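Local coordinates for protein glycosyl hydrolase, family 8 (PDB 3REN) that probably acts as an alpha-amylase, hydrolysing alpha-linked glucose polymers, and folds as an (alpha/alpha)6 barrel, at residues A[199-204]-A[239-244]; A[170-175]-A[231-236]; A[37-42]-A[100-105]. All coordinates share one frame; numbering follows the deposited sequence. Where two conformers were deposited one is given.

Contacts 1 and 2 are neighbours, with centres 9 Å apart. Both use helix 231-243: contact 2 its beginning, contact 1 its end. They touch where N240 ND2 packs 3.5 Å from C172 O. Along the chain their segments alternate, so the two contacts interlock. Contact 3 touches neither. Its centre is 32 Å from that of contact 1, on the opposite side of the chain's centre, with about 17 Å between nearest atoms. From contact 2 it is 25 Å between centres and about 8 Å between nearest atoms. A sulfate and an ethanediol bind at contact 3; both probably come from the crystallisation liquor.

Contact 1 of 3, residues A[199-204]-A[239-244]; sequences IIENGK and LNRIEA
E201 and R241 form a salt bridge between helix 188-201 and helix 231-243. R241 NH1 donates to E201 OE2 at 2.8 Å, with an N-H...O angle of 164°. The oxygen lies at the edge of the guanidinium, close to its plane. On the glutamate side, NH1 comes from the anti side and is tilted out of the carboxylate plane. The two flat groups are nearly perpendicular, 83° apart, and meet through one N-H and one oxygen. The side chains also cross at about a right angle, and E201 CG lies 3.3 Å from R241 NH1.

Other polar partners surround the guanidinium. E248 forms a second salt bridge at NE, the backbone oxygen of N247 takes NH2, and N197 OD1 takes NH1. With several acceptors round its edge, the group is probably held in one orientation, and the acceptors would partly offset its charge.

The apolar part of the contact is the arginine stem. I200 CG2 packs 3.7 Å from R241 CD, a distance that holds for one of the two deposited conformers of I200. The two side chains run antiparallel alongside one another. Bends at chi2 and chi3 fold the arginine chain on its way to E201. L176 of helix 176-185 also touches R241.

The arrangement joins the last turns of two helices in the (alpha/alpha)6 barrel. It is interhelical packing tied by a buried arginine.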
# COMPACT_ATOMS: atom_id res chain seq x y z
N ILE A 199 -12.02 -15.48 2.48
CA ILE A 199 -10.63 -15.86 2.23
C ILE A 199 -9.72 -15.36 3.37
O ILE A 199 -8.91 -16.13 3.91
CB ILE A 199 -10.15 -15.34 0.84
CG1 ILE A 199 -10.92 -16.02 -0.29
CG2 ILE A 199 -8.70 -15.60 0.63
CD1 ILE A 199 -10.62 -15.48 -1.72
N ILE A 200 -9.87 -14.09 3.76
CA ILE A 200 -9.10 -13.53 4.86
C ILE A 200 -9.37 -14.31 6.14
O ILE A 200 -8.45 -14.80 6.81
CB ILE A 200 -9.47 -12.03 5.13
CG1 ILE A 200 -9.20 -11.15 3.91
CG2 ILE A 200 -8.72 -11.51 6.36
CD1 ILE A 200 -7.88 -11.40 3.29
N GLU A 201 -10.65 -14.43 6.48
CA GLU A 201 -11.05 -15.07 7.74
C GLU A 201 -10.60 -16.53 7.90
O GLU A 201 -10.26 -16.95 9.01
CB GLU A 201 -12.56 -14.92 7.99
CG GLU A 201 -12.90 -13.59 8.63
CD GLU A 201 -14.40 -13.34 8.77
OE1 GLU A 201 -15.19 -14.19 8.33
OE2 GLU A 201 -14.80 -12.27 9.31
N ASN A 202 -10.55 -17.27 6.80
CA ASN A 202 -10.08 -18.64 6.81
C ASN A 202 -8.56 -18.76 6.70
O ASN A 202 -8.01 -19.87 6.68
CB ASN A 202 -10.76 -19.46 5.71
CG ASN A 202 -12.26 -19.71 6.00
OD1 ASN A 202 -12.61 -20.19 7.06
ND2 ASN A 202 -13.12 -19.36 5.06
N GLY A 203 -7.87 -17.63 6.64
CA GLY A 203 -6.43 -17.66 6.45
C GLY A 203 -5.59 -17.24 7.64
O GLY A 203 -4.41 -16.88 7.46
N LYS A 204 -6.13 -17.29 8.85
CA LYS A 204 -5.28 -17.07 10.04
C LYS A 204 -4.17 -18.09 10.12
O LYS A 204 -4.37 -19.24 9.74
CB LYS A 204 -6.06 -17.15 11.34
CG LYS A 204 -6.90 -15.93 11.67
CD LYS A 204 -6.09 -14.75 12.11
CE LYS A 204 -7.01 -13.71 12.74
NZ LYS A 204 -6.28 -12.43 13.06
N LEU A 239 -4.89 -3.74 8.29
CA LEU A 239 -5.39 -2.40 8.00
C LEU A 239 -6.64 -2.44 7.11
O LEU A 239 -7.60 -1.73 7.40
CB LEU A 239 -4.31 -1.51 7.40
CG LEU A 239 -4.61 -0.05 7.05
CD1 LEU A 239 -5.02 0.74 8.30
CD2 LEU A 239 -3.35 0.54 6.50
N ASN A 240 -6.65 -3.30 6.08
CA ASN A 240 -7.85 -3.43 5.19
C ASN A 240 -9.07 -3.88 5.97
O ASN A 240 -10.15 -3.34 5.81
CB ASN A 240 -7.59 -4.39 4.00
CG ASN A 240 -6.69 -3.78 2.93
OD1 ASN A 240 -6.57 -2.56 2.85
ND2 ASN A 240 -6.04 -4.61 2.11
N ARG A 241 -8.91 -4.89 6.81
CA ARG A 241 -10.00 -5.41 7.63
C ARG A 241 -10.62 -4.34 8.52
O ARG A 241 -11.84 -4.22 8.60
CB ARG A 241 -9.46 -6.54 8.50
CG ARG A 241 -9.29 -7.89 7.76
CD ARG A 241 -10.60 -8.69 7.81
NE ARG A 241 -10.78 -9.26 9.14
CZ ARG A 241 -11.81 -10.01 9.53
NH1 ARG A 241 -12.83 -10.30 8.72
NH2 ARG A 241 -11.83 -10.45 10.78
N ILE A 242 -9.80 -3.60 9.25
CA ILE A 242 -10.36 -2.66 10.22
C ILE A 242 -11.02 -1.46 9.54
O ILE A 242 -12.05 -1.02 10.02
CB ILE A 242 -9.36 -2.21 11.33
CG1 ILE A 242 -8.25 -1.34 10.76
CG2 ILE A 242 -8.83 -3.44 12.06
CD1 ILE A 242 -7.06 -1.12 11.72
N GLU A 243 -10.44 -0.97 8.43
CA GLU A 243 -11.01 0.18 7.71
C GLU A 243 -12.36 -0.17 7.13
O GLU A 243 -13.18 0.71 6.92
CB GLU A 243 -10.10 0.71 6.59
CG GLU A 243 -8.84 1.37 7.08
CD GLU A 243 -7.91 1.84 5.94
OE1 GLU A 243 -7.01 2.65 6.22
OE2 GLU A 243 -8.06 1.40 4.77
N ALA A 244 -12.60 -1.46 6.91
CA ALA A 244 -13.88 -1.94 6.41
C ALA A 244 -14.85 -2.29 7.55
O ALA A 244 -15.95 -2.78 7.30
CB ALA A 244 -13.66 -3.18 5.52

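Contact 2 of 3, residues A[170-175]-A[231-236]; sequences TLCYLD and FLLSTI
C172 packs against L233 and I236, and these apolar touches make up most of the contact. C172 SG sits 3.7 Å from L233 CG. C172 CB lies 3.6 Å from I236 CG2, and the same methyl rests 3.6 Å from C172 O. The cysteine thus meets two residues of one helix face, with its sulfur on one and its CB on the other. Its chi1 of 67° places SG between the backbone N and the carbonyl carbon, turned to L233. T170 CG2 adds a looser touch on L233 CD2 at 4.5 Å.

This is how the loop ahead of helix 176-185 leans on the first turns of helix 231-243 in the (alpha/alpha)6 barrel. Residues 171-173 form a short 3-10 turn, closed by Y173 N bonding to T170 O and L174 N to L171 O. L174 then centres an inverse gamma turn, and D175 is the N-cap of the next helix, its side chain capping a backbone N.

Further out, D158 takes T170 OG1, and L171 pairs through its backbone with K214. On the helix, T235 OG1 donates to L232 O at 2.7 Å, and that carbonyl also accepts from I236 N. T235 OG1 has a further partner in N288 of helix 283-296. T235 CG2 lies 3.6 Å above one face of the F231 ring, toward its rim, and that ring stacks edge-to-face with Y269.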
# COMPACT_ATOMS: atom_id res chain seq x y z
N THR A 170 -3.21 -13.08 -3.51
CA THR A 170 -2.44 -12.66 -2.35
C THR A 170 -3.43 -11.99 -1.42
O THR A 170 -4.25 -11.20 -1.87
CB THR A 170 -1.31 -11.78 -2.85
OG1 THR A 170 -0.60 -12.56 -3.81
CG2 THR A 170 -0.35 -11.35 -1.75
N LEU A 171 -3.42 -12.33 -0.14
CA LEU A 171 -4.44 -11.80 0.75
C LEU A 171 -4.40 -10.28 0.91
O LEU A 171 -5.46 -9.67 1.05
CB LEU A 171 -4.42 -12.49 2.13
CG LEU A 171 -5.32 -13.74 2.26
CD1 LEU A 171 -4.72 -14.86 1.37
CD2 LEU A 171 -5.42 -14.22 3.71
N CYS A 172 -3.20 -9.68 0.89
CA CYS A 172 -3.09 -8.21 0.97
C CYS A 172 -3.72 -7.47 -0.25
O CYS A 172 -3.98 -6.27 -0.15
CB CYS A 172 -1.64 -7.74 1.17
SG CYS A 172 -0.54 -8.04 -0.19
N TYR A 173 -3.92 -8.17 -1.36
CA TYR A 173 -4.65 -7.63 -2.54
C TYR A 173 -6.15 -7.49 -2.29
O TYR A 173 -6.84 -6.80 -3.04
CB TYR A 173 -4.50 -8.55 -3.74
CG TYR A 173 -3.21 -8.43 -4.53
CD1 TYR A 173 -1.98 -8.33 -3.89
CD2 TYR A 173 -3.23 -8.46 -5.92
CE1 TYR A 173 -0.82 -8.24 -4.63
CE2 TYR A 173 -2.07 -8.38 -6.66
CZ TYR A 173 -0.88 -8.27 -6.01
OH TYR A 173 0.29 -8.20 -6.74
N LEU A 174 -6.67 -8.18 -1.28
CA LEU A 174 -8.12 -8.17 -1.03
C LEU A 174 -8.51 -6.92 -0.23
O LEU A 174 -8.64 -6.96 1.02
CB LEU A 174 -8.60 -9.46 -0.34
CG LEU A 174 -8.29 -10.70 -1.19
CD1 LEU A 174 -8.51 -11.91 -0.33
CD2 LEU A 174 -9.14 -10.74 -2.46
N ASP A 175 -8.65 -5.81 -0.98
CA ASP A 175 -8.86 -4.48 -0.44
C ASP A 175 -10.34 -4.34 -0.05
O ASP A 175 -11.14 -3.77 -0.77
CB ASP A 175 -8.51 -3.50 -1.55
CG ASP A 175 -8.40 -2.06 -1.09
OD1 ASP A 175 -8.95 -1.69 -0.04
OD2 ASP A 175 -7.75 -1.28 -1.84
N PHE A 231 5.45 -10.34 7.47
CA PHE A 231 4.74 -9.41 8.37
C PHE A 231 4.12 -8.21 7.68
O PHE A 231 3.01 -7.79 8.05
CB PHE A 231 5.65 -8.98 9.52
CG PHE A 231 4.94 -8.22 10.57
CD1 PHE A 231 5.33 -6.91 10.87
CD2 PHE A 231 3.90 -8.80 11.30
CE1 PHE A 231 4.67 -6.18 11.86
CE2 PHE A 231 3.23 -8.07 12.29
CZ PHE A 231 3.63 -6.75 12.57
N LEU A 232 4.84 -7.61 6.73
CA LEU A 232 4.31 -6.44 6.02
C LEU A 232 2.98 -6.76 5.40
O LEU A 232 2.00 -5.99 5.53
CB LEU A 232 5.27 -5.94 4.94
CG LEU A 232 4.65 -4.80 4.12
CD1 LEU A 232 4.48 -3.52 4.98
CD2 LEU A 232 5.53 -4.51 2.94
N LEU A 233 2.91 -7.89 4.71
CA LEU A 233 1.68 -8.27 4.08
C LEU A 233 0.56 -8.45 5.07
O LEU A 233 -0.49 -8.06 4.80
CB LEU A 233 1.84 -9.48 3.20
CG LEU A 233 2.36 -9.31 1.79
CD1 LEU A 233 3.26 -8.16 1.54
CD2 LEU A 233 2.90 -10.59 1.23
N SER A 234 0.83 -9.02 6.23
CA SER A 234 -0.26 -9.16 7.22
C SER A 234 -0.74 -7.79 7.76
O SER A 234 -1.91 -7.61 8.03
CB SER A 234 0.17 -10.06 8.39
OG SER A 234 0.17 -11.43 7.99
N THR A 235 0.18 -6.84 7.94
CA THR A 235 -0.24 -5.50 8.32
C THR A 235 -1.16 -4.85 7.28
O THR A 235 -2.11 -4.14 7.65
CB THR A 235 0.93 -4.55 8.70
OG1 THR A 235 1.74 -4.24 7.55
CG2 THR A 235 1.76 -5.19 9.80
N ILE A 236 -0.91 -5.13 5.99
CA ILE A 236 -1.80 -4.60 4.96
C ILE A 236 -3.18 -5.24 5.15
O ILE A 236 -4.20 -4.53 5.19
CB ILE A 236 -1.24 -4.82 3.53
CG1 ILE A 236 0.02 -3.99 3.33
CG2 ILE A 236 -2.32 -4.41 2.43
CD1 ILE A 236 0.90 -4.45 2.20

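Contact 3 of 3, residues A[37-42]-A[100-105]; sequences SGYGIY and WRKEGD. With SO4 (sulfate ion), chain E; EDO (1,2-ethanediol), chain H.
Y39 reaches across to K102 and G104 with one side of its ring and its hydroxyl. From CB, the ring carbon CG is anti to the backbone N (chi1 172°), which sends the ring out along K102. The two side chains pass alongside, pointing opposite ways. Y39 CD1 lies 3.8 Å from K102 NZ, which approaches the ring obliquely. Y39 CE1 comes next, 3.5 Å from G104 O, and this oxygen sits at the ring edge, near its plane. At the tip, Y39 OH accepts from G104 N at 3.2 Å, with an N-H...O angle of 148°. The hydroxyl is also bonded to the backbone oxygen of H58, so it is gripped from two sequence-distant loops.

The lysine closes the other end. Its chain is extended beyond CG and carries NZ back to Y39 O at 2.7 Å, in the carbonyl plane and on a lone pair. Tyrosine and lysine thus each bond to the opposite backbone. Nearby, W100 CZ2 lies over the centre of one face of the R101 guanidinium. W100 NE1 and R101 NH2 (2.7 Å) both donate to O3 of the sulfate.

A classic beta bulge sets Y39 and G40 opposite the single residue K36. The contact joins this bulged two-stranded hairpin, at the surface, to the small antiparallel sheet containing strand 101-103.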
# COMPACT_ATOMS: atom_id res chain seq x y z
N SER A 37 8.37 16.10 -13.15
CA SER A 37 7.17 16.82 -13.52
C SER A 37 6.56 16.23 -14.79
O SER A 37 7.23 16.09 -15.82
CB SER A 37 7.49 18.31 -13.76
OG SER A 37 6.29 18.99 -14.03
N GLY A 38 5.29 15.86 -14.68
CA GLY A 38 4.48 15.45 -15.83
C GLY A 38 4.64 13.99 -16.15
O GLY A 38 3.94 13.45 -17.02
N TYR A 39 5.60 13.35 -15.48
CA TYR A 39 5.97 11.98 -15.80
C TYR A 39 5.55 11.06 -14.67
O TYR A 39 4.87 10.06 -14.93
CB TYR A 39 7.48 11.89 -16.04
CG TYR A 39 8.01 10.46 -16.18
CD1 TYR A 39 7.62 9.65 -17.26
CD2 TYR A 39 8.94 9.95 -15.26
CE1 TYR A 39 8.13 8.35 -17.41
CE2 TYR A 39 9.45 8.65 -15.40
CZ TYR A 39 9.04 7.86 -16.47
OH TYR A 39 9.52 6.57 -16.61
N GLY A 40 5.97 11.38 -13.43
CA GLY A 40 5.52 10.64 -12.25
C GLY A 40 6.58 10.40 -11.20
O GLY A 40 7.68 10.97 -11.24
N ILE A 41 6.25 9.52 -10.26
CA ILE A 41 7.18 9.21 -9.16
C ILE A 41 8.06 8.01 -9.54
O ILE A 41 7.57 6.93 -9.85
CB ILE A 41 6.41 8.90 -7.88
CG1 ILE A 41 5.50 10.10 -7.57
CG2 ILE A 41 7.36 8.49 -6.75
CD1 ILE A 41 4.39 9.80 -6.61
N TYR A 42 9.37 8.19 -9.49
CA TYR A 42 10.32 7.16 -9.84
C TYR A 42 10.24 6.06 -8.78
O TYR A 42 9.99 6.35 -7.61
CB TYR A 42 11.75 7.73 -9.72
CG TYR A 42 12.15 8.79 -10.71
CD1 TYR A 42 11.55 8.87 -11.98
CD2 TYR A 42 13.18 9.68 -10.40
CE1 TYR A 42 11.95 9.85 -12.91
CE2 TYR A 42 13.61 10.66 -11.32
CZ TYR A 42 12.99 10.73 -12.57
OH TYR A 42 13.41 11.65 -13.47
N TRP A 100 0.69 -1.86 -14.65
CA TRP A 100 1.49 -1.87 -13.42
C TRP A 100 2.67 -0.92 -13.46
O TRP A 100 3.08 -0.40 -12.41
CB TRP A 100 1.92 -3.31 -12.97
CG TRP A 100 3.18 -3.77 -13.54
CD1 TRP A 100 3.39 -4.17 -14.82
CD2 TRP A 100 4.45 -3.95 -12.86
NE1 TRP A 100 4.72 -4.57 -15.01
CE2 TRP A 100 5.39 -4.43 -13.83
CE3 TRP A 100 4.89 -3.75 -11.54
CZ2 TRP A 100 6.74 -4.71 -13.52
CZ3 TRP A 100 6.25 -4.02 -11.22
CH2 TRP A 100 7.16 -4.49 -12.22
N ARG A 101 3.20 -0.65 -14.65
CA ARG A 101 4.45 0.10 -14.74
C ARG A 101 4.64 0.71 -16.11
O ARG A 101 4.27 0.09 -17.08
CB ARG A 101 5.65 -0.83 -14.48
CG ARG A 101 7.03 -0.13 -14.63
CD ARG A 101 8.20 -1.02 -14.12
NE ARG A 101 8.36 -2.15 -15.03
CZ ARG A 101 9.31 -3.07 -14.94
NH1 ARG A 101 10.23 -3.00 -13.98
NH2 ARG A 101 9.33 -4.06 -15.83
N LYS A 102 5.24 1.91 -16.18
CA LYS A 102 5.70 2.47 -17.47
C LYS A 102 7.19 2.78 -17.40
O LYS A 102 7.75 2.99 -16.34
CB LYS A 102 4.89 3.70 -17.94
CG LYS A 102 4.81 4.85 -16.94
CD LYS A 102 4.32 6.19 -17.57
CE LYS A 102 4.54 7.36 -16.56
NZ LYS A 102 4.00 8.69 -17.06
N GLU A 103 7.83 2.75 -18.56
CA GLU A 103 9.19 3.24 -18.73
C GLU A 103 9.13 4.25 -19.88
O GLU A 103 8.78 3.87 -20.99
CB GLU A 103 10.12 2.11 -19.15
CG GLU A 103 10.22 0.93 -18.18
CD GLU A 103 11.03 -0.23 -18.77
OE1 GLU A 103 12.18 0.01 -19.25
OE2 GLU A 103 10.50 -1.38 -18.75
N GLY A 104 9.47 5.51 -19.61
CA GLY A 104 9.28 6.59 -20.59
C GLY A 104 7.83 6.57 -21.03
O GLY A 104 6.95 6.65 -20.20
N ASP A 105 7.60 6.42 -22.33
CA ASP A 105 6.25 6.38 -22.88
C ASP A 105 5.66 4.98 -23.02
O ASP A 105 4.58 4.86 -23.52
CB ASP A 105 6.21 7.01 -24.28
CG ASP A 105 6.83 8.39 -24.32
OD1 ASP A 105 6.44 9.26 -23.49
OD2 ASP A 105 7.70 8.61 -25.21
S SO4 E . 6.84 -5.69 -18.16
O1 SO4 E . 8.14 -6.28 -18.47
O2 SO4 E . 5.85 -6.71 -17.81
O3 SO4 E . 7.01 -4.80 -17.02
O4 SO4 E . 6.41 -4.97 -19.35
C1 EDO H . 3.97 14.43 -11.42
O1 EDO H . 4.05 15.66 -12.17
C2 EDO H . 5.30 14.17 -10.71
O2 EDO H . 5.68 15.36 -9.99